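Local structure of pectate lyase 1 (Juniperus ashei, 1PXZ) at residues N258-S272 / N293-A307. The protein cleaves pectate (polygalacturonan) by calcium-dependent elimination, with low activity, and is the major allergen of mountain cedar pollen. Sequence-based numbering, arbitrary orientation.
Sequences NPTILSEGNSFTAPS and NWVWRSTRDAFINGA
Two successive coils of the right-handed parallel beta-helix of the pectate lyases stack here, Ile-261 lying on Trp-296, Ser-263 meeting Asp-301 and Phe-268 meeting Phe-303. Strand 260-264 runs parallel to 296-299, their axes 4.7 Å apart, and beyond a bend 267-269 pairs with 302-304; such coils are held by backbone bonds along the strands and by side chains stacked in register on each face. The methyl CD1 of Ile-261 sits over one face of the Trp-296 indole, 3.5 Å from CE2. The indole NE1 also gives its hydrogen to Pro-259 O at 2.9 Å, approaching from above the carbonyl plane, which would limit the ring's rotation. Nearby, Asn-258 CA lies over the five-membered ring of Trp-294, 3.5 Å from its centroid.

At the bend, the Asp-301 carboxylate joins the coils. Ser-263 OG, opposite its backbone N (chi1 171°), is thereby placed to give OD2 a 2.6 Å bond on the syn side; Ser-298 OG donates to OD2 on the anti side, both tilted from the carboxylate plane, the second more. OD1 receives Asn-266 N at 2.8 Å. Asn-266 ND2 donates in turn to Ser-263 OG and to Val-240 O one coil earlier. Gly-265 turns the chain with a positive phi (67°). On the other side of the strands, Glu-264 OE2 forms a salt bridge with Arg-300 NH2 at 2.9 Å, the two planes nearly perpendicular, and Leu-262 CD2 rests over the centre of the Arg-297 guanidinium. The near-parallel rings of Phe-268 and Phe-303 are slid apart and barely overlap.

Residues 296-306 form an IgE-binding region, so this epitope lies on the coil stacked against 258-272. On its other side 258-272 pairs in parallel with strands 237-241 and 244-245 of the preceding coil, while Trp-296 touches Thr-280 and Arg-282 of strand 280-282.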
loop_
_atom_site.group_PDB
_atom_site.type_symbol
_atom_site.label_atom_id
_atom_site.label_comp_id
_atom_site.label_asym_id
_atom_site.label_seq_id
_atom_site.Cartn_x
_atom_site.Cartn_y
_atom_site.Cartn_z
ATOM N N ASN A 258 -14.527 -9.792 -11.684
ATOM C CA ASN A 258 -14.973 -8.524 -12.242
ATOM C C ASN A 258 -14.526 -7.313 -11.452
ATOM O O ASN A 258 -15.361 -6.524 -11.004
ATOM C CB ASN A 258 -16.512 -8.518 -12.310
ATOM C CG ASN A 258 -17.164 -7.334 -12.980
ATOM O OD1 ASN A 258 -18.327 -7.008 -12.692
ATOM N ND2 ASN A 258 -16.513 -6.629 -13.873
ATOM N N PRO A 259 -13.233 -7.102 -11.280
ATOM C CA PRO A 259 -12.808 -5.802 -10.737
ATOM C C PRO A 259 -12.844 -4.795 -11.882
ATOM O O PRO A 259 -12.741 -5.162 -13.064
ATOM C CB PRO A 259 -11.367 -6.094 -10.284
ATOM C CG PRO A 259 -10.897 -7.047 -11.342
ATOM C CD PRO A 259 -12.086 -7.956 -11.599
ATOM N N THR A 260 -12.981 -3.531 -11.521
ATOM C CA THR A 260 -12.801 -2.411 -12.424
ATOM C C THR A 260 -11.381 -1.890 -12.239
ATOM O O THR A 260 -11.013 -1.459 -11.153
ATOM C CB THR A 260 -13.835 -1.289 -12.159
ATOM O OG1 THR A 260 -15.122 -1.894 -12.385
ATOM C CG2 THR A 260 -13.658 -0.126 -13.119
ATOM N N ILE A 261 -10.604 -1.943 -13.300
ATOM C CA ILE A 261 -9.215 -1.524 -13.274
ATOM C C ILE A 261 -8.981 -0.413 -14.282
ATOM O O ILE A 261 -9.114 -0.621 -15.477
ATOM C CB ILE A 261 -8.267 -2.722 -13.543
ATOM C CG1 ILE A 261 -8.488 -3.831 -12.521
ATOM C CG2 ILE A 261 -6.840 -2.201 -13.613
ATOM C CD1 ILE A 261 -7.710 -5.121 -12.725
ATOM N N LEU A 262 -8.639 0.762 -13.765
ATOM C CA LEU A 262 -8.372 1.949 -14.546
ATOM C C LEU A 262 -6.881 2.251 -14.521
ATOM O O LEU A 262 -6.361 2.871 -13.597
ATOM C CB LEU A 262 -9.219 3.126 -14.057
ATOM C CG LEU A 262 -10.723 2.789 -13.907
ATOM C CD1 LEU A 262 -11.500 4.037 -13.513
ATOM C CD2 LEU A 262 -11.289 2.185 -15.188
ATOM N N SER A 263 -6.217 1.766 -15.579
ATOM C CA SER A 263 -4.787 1.980 -15.752
ATOM C C SER A 263 -4.552 3.267 -16.536
ATOM O O SER A 263 -5.036 3.381 -17.657
ATOM C CB SER A 263 -4.166 0.779 -16.472
ATOM O OG SER A 263 -2.818 1.064 -16.828
ATOM N N GLU A 264 -3.846 4.234 -15.950
ATOM C CA GLU A 264 -3.623 5.515 -16.618
ATOM C C GLU A 264 -2.218 6.032 -16.417
ATOM O O GLU A 264 -1.775 6.161 -15.264
ATOM C CB GLU A 264 -4.653 6.489 -16.028
ATOM C CG GLU A 264 -4.650 7.880 -16.626
ATOM C CD GLU A 264 -5.794 8.748 -16.128
ATOM O OE1 GLU A 264 -6.493 8.368 -15.158
ATOM O OE2 GLU A 264 -5.961 9.832 -16.741
ATOM N N GLY A 265 -1.494 6.317 -17.489
ATOM C CA GLY A 265 -0.190 6.938 -17.367
ATOM C C GLY A 265 0.860 6.070 -16.709
ATOM O O GLY A 265 1.839 6.597 -16.142
ATOM N N ASN A 266 0.741 4.754 -16.769
ATOM C CA ASN A 266 1.779 3.851 -16.263
ATOM C C ASN A 266 2.864 3.626 -17.303
ATOM O O ASN A 266 2.604 3.843 -18.493
ATOM C CB ASN A 266 1.133 2.515 -15.874
ATOM C CG ASN A 266 0.148 2.719 -14.735
ATOM O OD1 ASN A 266 0.576 3.146 -13.654
ATOM N ND2 ASN A 266 -1.121 2.425 -14.959
ATOM N N SER A 267 4.047 3.189 -16.890
ATOM C CA SER A 267 5.077 2.817 -17.865
ATOM C C SER A 267 5.442 1.355 -17.607
ATOM O O SER A 267 5.836 0.985 -16.493
ATOM C CB SER A 267 6.288 3.727 -17.764
ATOM O OG SER A 267 7.355 3.267 -18.599
ATOM N N PHE A 268 5.271 0.512 -18.624
ATOM C CA PHE A 268 5.444 -0.923 -18.450
ATOM C C PHE A 268 6.614 -1.395 -19.311
ATOM O O PHE A 268 6.545 -1.224 -20.534
ATOM C CB PHE A 268 4.179 -1.678 -18.841
ATOM C CG PHE A 268 2.865 -1.343 -18.164
ATOM C CD1 PHE A 268 2.576 -1.804 -16.881
ATOM C CD2 PHE A 268 1.908 -0.564 -18.816
ATOM C CE1 PHE A 268 1.355 -1.483 -16.298
ATOM C CE2 PHE A 268 0.689 -0.250 -18.236
ATOM C CZ PHE A 268 0.397 -0.726 -16.961
ATOM N N THR A 269 7.643 -1.961 -18.702
ATOM C CA THR A 269 8.762 -2.558 -19.445
ATOM C C THR A 269 8.663 -4.068 -19.351
ATOM O O THR A 269 8.821 -4.657 -18.276
ATOM C CB THR A 269 10.108 -2.041 -18.904
ATOM O OG1 THR A 269 10.156 -0.623 -19.087
ATOM C CG2 THR A 269 11.258 -2.669 -19.682
ATOM N N ALA A 270 8.358 -4.772 -20.434
ATOM C CA ALA A 270 8.149 -6.217 -20.432
ATOM C C ALA A 270 9.450 -7.010 -20.312
ATOM O O ALA A 270 10.510 -6.527 -20.715
ATOM C CB ALA A 270 7.434 -6.713 -21.705
ATOM N N PRO A 271 9.361 -8.220 -19.755
ATOM C CA PRO A 271 10.517 -9.128 -19.781
ATOM C C PRO A 271 10.769 -9.546 -21.230
ATOM O O PRO A 271 9.988 -9.190 -22.118
ATOM C CB PRO A 271 10.092 -10.358 -19.002
ATOM C CG PRO A 271 8.727 -10.100 -18.505
ATOM C CD PRO A 271 8.209 -8.808 -19.079
ATOM N N SER A 272 11.840 -10.306 -21.390
ATOM C CA SER A 272 12.185 -10.764 -22.734
ATOM C C SER A 272 11.293 -11.851 -23.277
ATOM O O SER A 272 11.141 -11.949 -24.509
ATOM C CB SER A 272 13.636 -11.310 -22.662
ATOM O OG SER A 272 14.495 -10.175 -22.531
ATOM N N ASN A 293 -17.063 -8.414 -20.180
ATOM C CA ASN A 293 -17.867 -7.387 -19.511
ATOM C C ASN A 293 -17.014 -6.604 -18.521
ATOM O O ASN A 293 -17.412 -5.510 -18.111
ATOM C CB ASN A 293 -19.061 -8.027 -18.798
ATOM C CG ASN A 293 -20.107 -8.545 -19.789
ATOM O OD1 ASN A 293 -20.837 -9.504 -19.534
ATOM N ND2 ASN A 293 -20.208 -7.910 -20.945
ATOM N N TRP A 294 -15.859 -7.166 -18.137
ATOM C CA TRP A 294 -15.084 -6.451 -17.102
ATOM C C TRP A 294 -14.515 -5.158 -17.648
ATOM O O TRP A 294 -14.022 -5.031 -18.759
ATOM C CB TRP A 294 -13.956 -7.358 -16.607
ATOM C CG TRP A 294 -14.358 -8.646 -15.986
ATOM C CD1 TRP A 294 -15.598 -9.166 -15.786
ATOM C CD2 TRP A 294 -13.421 -9.614 -15.460
ATOM N NE1 TRP A 294 -15.501 -10.398 -15.163
ATOM C CE2 TRP A 294 -14.177 -10.693 -14.957
ATOM C CE3 TRP A 294 -12.026 -9.635 -15.385
ATOM C CZ2 TRP A 294 -13.575 -11.813 -14.371
ATOM C CZ3 TRP A 294 -11.428 -10.750 -14.801
ATOM C CH2 TRP A 294 -12.205 -11.815 -14.308
ATOM N N VAL A 295 -14.525 -4.085 -16.864
ATOM C CA VAL A 295 -14.086 -2.817 -17.429
ATOM C C VAL A 295 -12.629 -2.613 -17.000
ATOM O O VAL A 295 -12.373 -2.207 -15.871
ATOM C CB VAL A 295 -14.980 -1.664 -16.969
ATOM C CG1 VAL A 295 -14.370 -0.326 -17.370
ATOM C CG2 VAL A 295 -16.390 -1.781 -17.558
ATOM N N TRP A 296 -11.736 -2.966 -17.912
ATOM C CA TRP A 296 -10.302 -2.806 -17.695
ATOM C C TRP A 296 -9.768 -1.854 -18.753
ATOM O O TRP A 296 -9.640 -2.228 -19.917
ATOM C CB TRP A 296 -9.560 -4.138 -17.759
ATOM C CG TRP A 296 -9.836 -5.089 -16.637
ATOM C CD1 TRP A 296 -10.887 -5.131 -15.781
ATOM C CD2 TRP A 296 -8.983 -6.189 -16.254
ATOM N NE1 TRP A 296 -10.766 -6.162 -14.894
ATOM C CE2 TRP A 296 -9.593 -6.827 -15.169
ATOM C CE3 TRP A 296 -7.758 -6.679 -16.736
ATOM C CZ2 TRP A 296 -9.028 -7.940 -14.545
ATOM C CZ3 TRP A 296 -7.190 -7.789 -16.115
ATOM C CH2 TRP A 296 -7.837 -8.403 -15.024
ATOM N N ARG A 297 -9.456 -0.625 -18.359
ATOM C CA ARG A 297 -9.053 0.392 -19.310
ATOM C C ARG A 297 -7.582 0.797 -19.187
ATOM O O ARG A 297 -7.029 0.830 -18.080
ATOM C CB ARG A 297 -9.891 1.659 -19.139
ATOM C CG ARG A 297 -11.381 1.425 -18.983
ATOM C CD ARG A 297 -12.143 2.632 -19.531
ATOM N NE ARG A 297 -11.933 3.832 -18.727
ATOM C CZ ARG A 297 -12.838 4.255 -17.846
ATOM N NH1 ARG A 297 -13.955 3.547 -17.710
ATOM N NH2 ARG A 297 -12.629 5.350 -17.124
ATOM N N SER A 298 -6.989 1.088 -20.342
ATOM C CA SER A 298 -5.620 1.601 -20.407
ATOM C C SER A 298 -5.627 2.957 -21.106
ATOM O O SER A 298 -6.006 3.034 -22.283
ATOM C CB SER A 298 -4.708 0.609 -21.130
ATOM O OG SER A 298 -3.468 1.199 -21.477
ATOM N N THR A 299 -5.235 4.021 -20.415
ATOM C CA THR A 299 -5.219 5.371 -20.951
ATOM C C THR A 299 -3.862 6.036 -20.850
ATOM O O THR A 299 -3.381 6.185 -19.716
ATOM C CB THR A 299 -6.226 6.250 -20.164
ATOM O OG1 THR A 299 -7.500 5.569 -20.160
ATOM C CG2 THR A 299 -6.408 7.605 -20.814
ATOM N N ARG A 300 -3.254 6.454 -21.943
ATOM C CA ARG A 300 -1.962 7.139 -21.988
ATOM C C ARG A 300 -0.855 6.379 -21.261
ATOM O O ARG A 300 0.073 6.980 -20.728
ATOM C CB ARG A 300 -2.094 8.566 -21.425
ATOM C CG ARG A 300 -3.168 9.339 -22.211
ATOM C CD ARG A 300 -3.324 10.773 -21.759
ATOM N NE ARG A 300 -3.956 10.828 -20.439
ATOM C CZ ARG A 300 -3.453 11.467 -19.388
ATOM N NH1 ARG A 300 -2.307 12.121 -19.481
ATOM N NH2 ARG A 300 -4.114 11.445 -18.237
ATOM N N ASP A 301 -0.964 5.065 -21.253
ATOM C CA ASP A 301 0.103 4.187 -20.748
ATOM C C ASP A 301 1.257 4.194 -21.729
ATOM O O ASP A 301 1.090 4.486 -22.912
ATOM C CB ASP A 301 -0.427 2.775 -20.539
ATOM C CG ASP A 301 -1.299 2.589 -19.303
ATOM O OD1 ASP A 301 -1.113 3.335 -18.309
ATOM O OD2 ASP A 301 -2.178 1.687 -19.299
ATOM N N ALA A 302 2.460 3.884 -21.258
ATOM C CA ALA A 302 3.607 3.733 -22.156
ATOM C C ALA A 302 4.077 2.280 -22.123
ATOM O O ALA A 302 3.995 1.681 -21.041
ATOM C CB ALA A 302 4.711 4.696 -21.788
ATOM N N PHE A 303 4.541 1.737 -23.248
ATOM C CA PHE A 303 4.861 0.312 -23.332
ATOM C C PHE A 303 6.260 0.133 -23.901
ATOM O O PHE A 303 6.576 0.656 -24.955
ATOM C CB PHE A 303 3.868 -0.475 -24.213
ATOM C CG PHE A 303 2.455 -0.365 -23.654
ATOM C CD1 PHE A 303 2.028 -1.232 -22.677
ATOM C CD2 PHE A 303 1.574 0.607 -24.097
ATOM C CE1 PHE A 303 0.757 -1.123 -22.138
ATOM C CE2 PHE A 303 0.301 0.735 -23.572
ATOM C CZ PHE A 303 -0.105 -0.139 -22.588
ATOM N N ILE A 304 7.089 -0.604 -23.180
ATOM C CA ILE A 304 8.480 -0.757 -23.599
ATOM C C ILE A 304 8.781 -2.240 -23.760
ATOM O O ILE A 304 8.220 -3.094 -23.058
ATOM C CB ILE A 304 9.384 -0.084 -22.557
ATOM C CG1 ILE A 304 9.104 1.417 -22.404
ATOM C CG2 ILE A 304 10.852 -0.334 -22.854
ATOM C CD1 ILE A 304 9.731 2.041 -21.174
ATOM N N ASN A 305 9.664 -2.562 -24.702
ATOM C CA ASN A 305 10.122 -3.929 -24.897
ATOM C C ASN A 305 8.982 -4.872 -25.212
ATOM O O ASN A 305 9.029 -6.037 -24.811
ATOM C CB ASN A 305 10.896 -4.463 -23.669
ATOM C CG ASN A 305 11.822 -5.610 -24.059
ATOM O OD1 ASN A 305 12.488 -5.538 -25.103
ATOM N ND2 ASN A 305 11.928 -6.692 -23.292
ATOM N N GLY A 306 7.965 -4.405 -25.947
ATOM C CA GLY A 306 6.963 -5.355 -26.429
ATOM C C GLY A 306 5.787 -5.552 -25.492
ATOM O O GLY A 306 4.890 -6.360 -25.741
ATOM N N ALA A 307 5.759 -4.829 -24.382
ATOM C CA ALA A 307 4.639 -4.902 -23.449
ATOM C C ALA A 307 3.325 -4.494 -24.107
ATOM O O ALA A 307 3.343 -3.570 -24.921
ATOM C CB ALA A 307 4.898 -3.956 -22.274
HETATM O O HOH W 1 -15.747 -4.286 -14.247
HETATM O O HOH W 2 -7.778 4.096 -17.806
HETATM O O HOH W 3 14.152 -8.444 -24.691
#